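Local structure of Vlm2 (Streptomyces tsusimaensis, 6ECB) at residues Ala98-Ile107 against Leu120-Pro131. The protein takes part in non-ribosomal synthesis of the depsipeptide valinomycin; this thioesterase domain, an alpha/beta-hydrolase, probably releases the product. Residues are numbered along the deposited sequence; the frame is centred on the assembly and turned at random.
Sequences AGVAGDGVYI and LATMLLDRGIRP
With CG1 anti to its carbonyl carbon (chi1 -47°) and CG2 anti to its backbone N, Ile-107 spreads its branches mainly over Leu-120, Leu-124 and Pro-131. CG2 of Ile-107 meets both methyls of Leu-120, its CG1 lies 3.8 Å from Pro-131 CG, and its CD1 is 3.9 Å from Leu-124 CD1. Leu-124, its CG likewise anti to the carbonyl carbon, divides its own methyls: CD1 also touches Ala-101 CB, while CD2 sits 3.8 Å from Ala-98 CB. Cut back to an alanine, Ile-107 would lose all three branch carbons, which would probably leave a gap between Leu-120, Leu-124 and Pro-131 and the last turns of the helix less firmly packed on the strand.

Beyond the helix, Ile-129 continues this apolar layer: CD1 approaches Ala-98 CB, and CG2 rests 4.1 Å from Ala-101 CB. The guanidinium of Arg-127 lies obliquely by that same Ala-98 methyl. No hydrogen bond joins the two segments; at the loop end a CA-H...O contact runs from Pro-131 CA to Gly-102 O (3.6 Å), the oxygen that also accepts Val-105 N in a type II turn. Gly-128 ends the helix in a Schellman motif, turning the chain toward strand 134-137. The contact packs helix 112-126 and the turn after it against strand 105-110 and its preceding loop, within the right-handed beta-alpha-beta crossover completed by strand 134-137, the unit that in alpha/beta-hydrolases typically carries the nucleophile elbow, here probably at Ser-111.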
# COMPACT_ATOMS: atom_id res chain seq x y z
N ALA A 98 -5.68 14.64 -3.19
CA ALA A 98 -6.11 15.72 -4.07
C ALA A 98 -5.17 16.92 -4.01
O ALA A 98 -5.09 17.67 -4.98
CB ALA A 98 -7.53 16.15 -3.72
N GLY A 99 -4.43 17.10 -2.93
CA GLY A 99 -3.48 18.19 -2.86
C GLY A 99 -2.38 18.15 -3.90
O GLY A 99 -1.85 19.20 -4.27
N VAL A 100 -2.03 16.95 -4.40
CA VAL A 100 -0.92 16.83 -5.34
C VAL A 100 -1.32 16.11 -6.62
O VAL A 100 -0.56 16.11 -7.58
CB VAL A 100 0.30 16.13 -4.69
CG1 VAL A 100 0.81 16.95 -3.51
CG2 VAL A 100 -0.04 14.70 -4.28
N ALA A 101 -2.51 15.52 -6.66
CA ALA A 101 -2.85 14.61 -7.75
C ALA A 101 -3.34 15.39 -8.98
O ALA A 101 -3.75 16.54 -8.88
CB ALA A 101 -3.93 13.63 -7.33
N GLY A 102 -3.29 14.72 -10.13
CA GLY A 102 -3.65 15.34 -11.39
C GLY A 102 -2.65 14.91 -12.45
O GLY A 102 -2.00 13.88 -12.32
N ASP A 103 -2.54 15.76 -13.46
CA ASP A 103 -1.65 15.51 -14.59
C ASP A 103 -0.26 15.17 -14.08
O ASP A 103 0.32 15.91 -13.26
CB ASP A 103 -1.65 16.76 -15.47
CG ASP A 103 -1.06 16.56 -16.89
OD1 ASP A 103 -0.57 15.47 -17.24
OD2 ASP A 103 -1.13 17.54 -17.66
N GLY A 104 0.28 14.06 -14.54
CA GLY A 104 1.63 13.69 -14.20
C GLY A 104 1.79 12.92 -12.91
O GLY A 104 2.93 12.68 -12.49
N VAL A 105 0.70 12.54 -12.24
CA VAL A 105 0.77 11.88 -10.94
C VAL A 105 -0.08 10.62 -10.98
O VAL A 105 -1.29 10.69 -11.22
CB VAL A 105 0.27 12.80 -9.80
CG1 VAL A 105 0.42 12.08 -8.45
CG2 VAL A 105 1.05 14.09 -9.81
N TYR A 106 0.55 9.48 -10.72
CA TYR A 106 -0.15 8.22 -10.57
C TYR A 106 -0.71 8.07 -9.17
O TYR A 106 -0.18 8.60 -8.20
CB TYR A 106 0.79 7.05 -10.79
CG TYR A 106 1.36 6.90 -12.17
CD1 TYR A 106 0.68 6.16 -13.12
CD2 TYR A 106 2.58 7.46 -12.50
CE1 TYR A 106 1.22 5.98 -14.40
CE2 TYR A 106 3.15 7.28 -13.78
CZ TYR A 106 2.43 6.53 -14.72
OH TYR A 106 2.94 6.34 -15.97
N ILE A 107 -1.75 7.24 -9.07
CA ILE A 107 -2.18 6.68 -7.80
C ILE A 107 -1.76 5.22 -7.80
O ILE A 107 -1.92 4.53 -8.81
CB ILE A 107 -3.71 6.78 -7.59
CG1 ILE A 107 -4.26 8.18 -7.92
CG2 ILE A 107 -4.04 6.40 -6.17
CD1 ILE A 107 -3.64 9.35 -7.20
N LEU A 120 -10.03 5.63 -4.80
CA LEU A 120 -9.47 6.98 -4.69
C LEU A 120 -9.41 7.65 -6.06
O LEU A 120 -9.87 8.80 -6.25
CB LEU A 120 -8.05 6.87 -4.08
CG LEU A 120 -7.30 8.03 -3.53
CD1 LEU A 120 -6.09 7.44 -2.81
CD2 LEU A 120 -6.94 8.94 -4.66
N ALA A 121 -8.86 6.94 -7.03
CA ALA A 121 -8.80 7.47 -8.39
C ALA A 121 -10.19 7.78 -8.93
O ALA A 121 -10.39 8.82 -9.58
CB ALA A 121 -8.07 6.49 -9.29
N THR A 122 -11.18 6.90 -8.68
CA THR A 122 -12.51 7.19 -9.21
C THR A 122 -13.07 8.44 -8.55
O THR A 122 -13.71 9.26 -9.22
CB THR A 122 -13.50 6.02 -9.04
OG1 THR A 122 -13.93 5.92 -7.69
CG2 THR A 122 -12.92 4.73 -9.48
N MET A 123 -12.80 8.62 -7.26
CA MET A 123 -13.28 9.81 -6.57
C MET A 123 -12.62 11.08 -7.09
O MET A 123 -13.28 12.11 -7.25
CB MET A 123 -13.05 9.68 -5.06
CG MET A 123 -13.72 10.73 -4.20
SD MET A 123 -13.75 10.20 -2.46
CE MET A 123 -14.79 8.77 -2.51
N LEU A 124 -11.31 11.04 -7.36
CA LEU A 124 -10.65 12.21 -7.94
C LEU A 124 -11.26 12.55 -9.30
O LEU A 124 -11.52 13.71 -9.59
CB LEU A 124 -9.15 11.95 -8.07
CG LEU A 124 -8.41 11.86 -6.73
CD1 LEU A 124 -6.98 11.43 -6.97
CD2 LEU A 124 -8.44 13.18 -5.96
N LEU A 125 -11.49 11.54 -10.15
CA LEU A 125 -12.07 11.83 -11.45
C LEU A 125 -13.43 12.50 -11.31
O LEU A 125 -13.76 13.45 -12.04
CB LEU A 125 -12.20 10.55 -12.26
CG LEU A 125 -10.90 9.88 -12.67
CD1 LEU A 125 -11.22 8.52 -13.26
CD2 LEU A 125 -10.17 10.69 -13.66
N ASP A 126 -14.23 12.04 -10.35
CA ASP A 126 -15.55 12.62 -10.13
C ASP A 126 -15.46 14.08 -9.71
O ASP A 126 -16.41 14.84 -9.93
CB ASP A 126 -16.30 11.84 -9.06
CG ASP A 126 -16.76 10.49 -9.53
OD1 ASP A 126 -16.72 10.19 -10.73
OD2 ASP A 126 -17.17 9.71 -8.66
N ARG A 127 -14.35 14.48 -9.09
CA ARG A 127 -14.12 15.85 -8.68
C ARG A 127 -13.36 16.67 -9.72
O ARG A 127 -13.01 17.81 -9.44
CB ARG A 127 -13.32 15.91 -7.36
CG ARG A 127 -13.90 15.16 -6.19
CD ARG A 127 -12.89 15.09 -5.02
NE ARG A 127 -12.29 16.41 -4.74
CZ ARG A 127 -11.45 16.65 -3.74
NH1 ARG A 127 -11.11 15.67 -2.91
NH2 ARG A 127 -10.95 17.87 -3.57
N GLY A 128 -13.11 16.12 -10.90
CA GLY A 128 -12.43 16.91 -11.93
C GLY A 128 -10.92 16.91 -11.81
O GLY A 128 -10.27 17.88 -12.21
N ILE A 129 -10.36 15.86 -11.22
CA ILE A 129 -8.91 15.70 -11.06
C ILE A 129 -8.54 14.39 -11.72
O ILE A 129 -9.04 13.33 -11.32
CB ILE A 129 -8.51 15.68 -9.58
CG1 ILE A 129 -8.98 16.98 -8.91
CG2 ILE A 129 -7.00 15.44 -9.42
CD1 ILE A 129 -8.84 16.92 -7.38
N ARG A 130 -7.63 14.43 -12.69
CA ARG A 130 -7.32 13.24 -13.47
C ARG A 130 -5.89 12.77 -13.26
O ARG A 130 -4.94 13.35 -13.83
CB ARG A 130 -7.56 13.52 -14.95
CG ARG A 130 -7.41 12.28 -15.83
CD ARG A 130 -7.56 12.62 -17.31
NE ARG A 130 -7.44 11.42 -18.15
CZ ARG A 130 -8.44 10.59 -18.43
NH1 ARG A 130 -9.68 10.80 -17.99
NH2 ARG A 130 -8.20 9.53 -19.18
N PRO A 131 -5.68 11.73 -12.46
CA PRO A 131 -4.33 11.17 -12.33
C PRO A 131 -3.85 10.61 -13.67
O PRO A 131 -4.64 10.31 -14.57
CB PRO A 131 -4.50 10.05 -11.30
CG PRO A 131 -5.79 10.38 -10.57
CD PRO A 131 -6.66 10.99 -11.67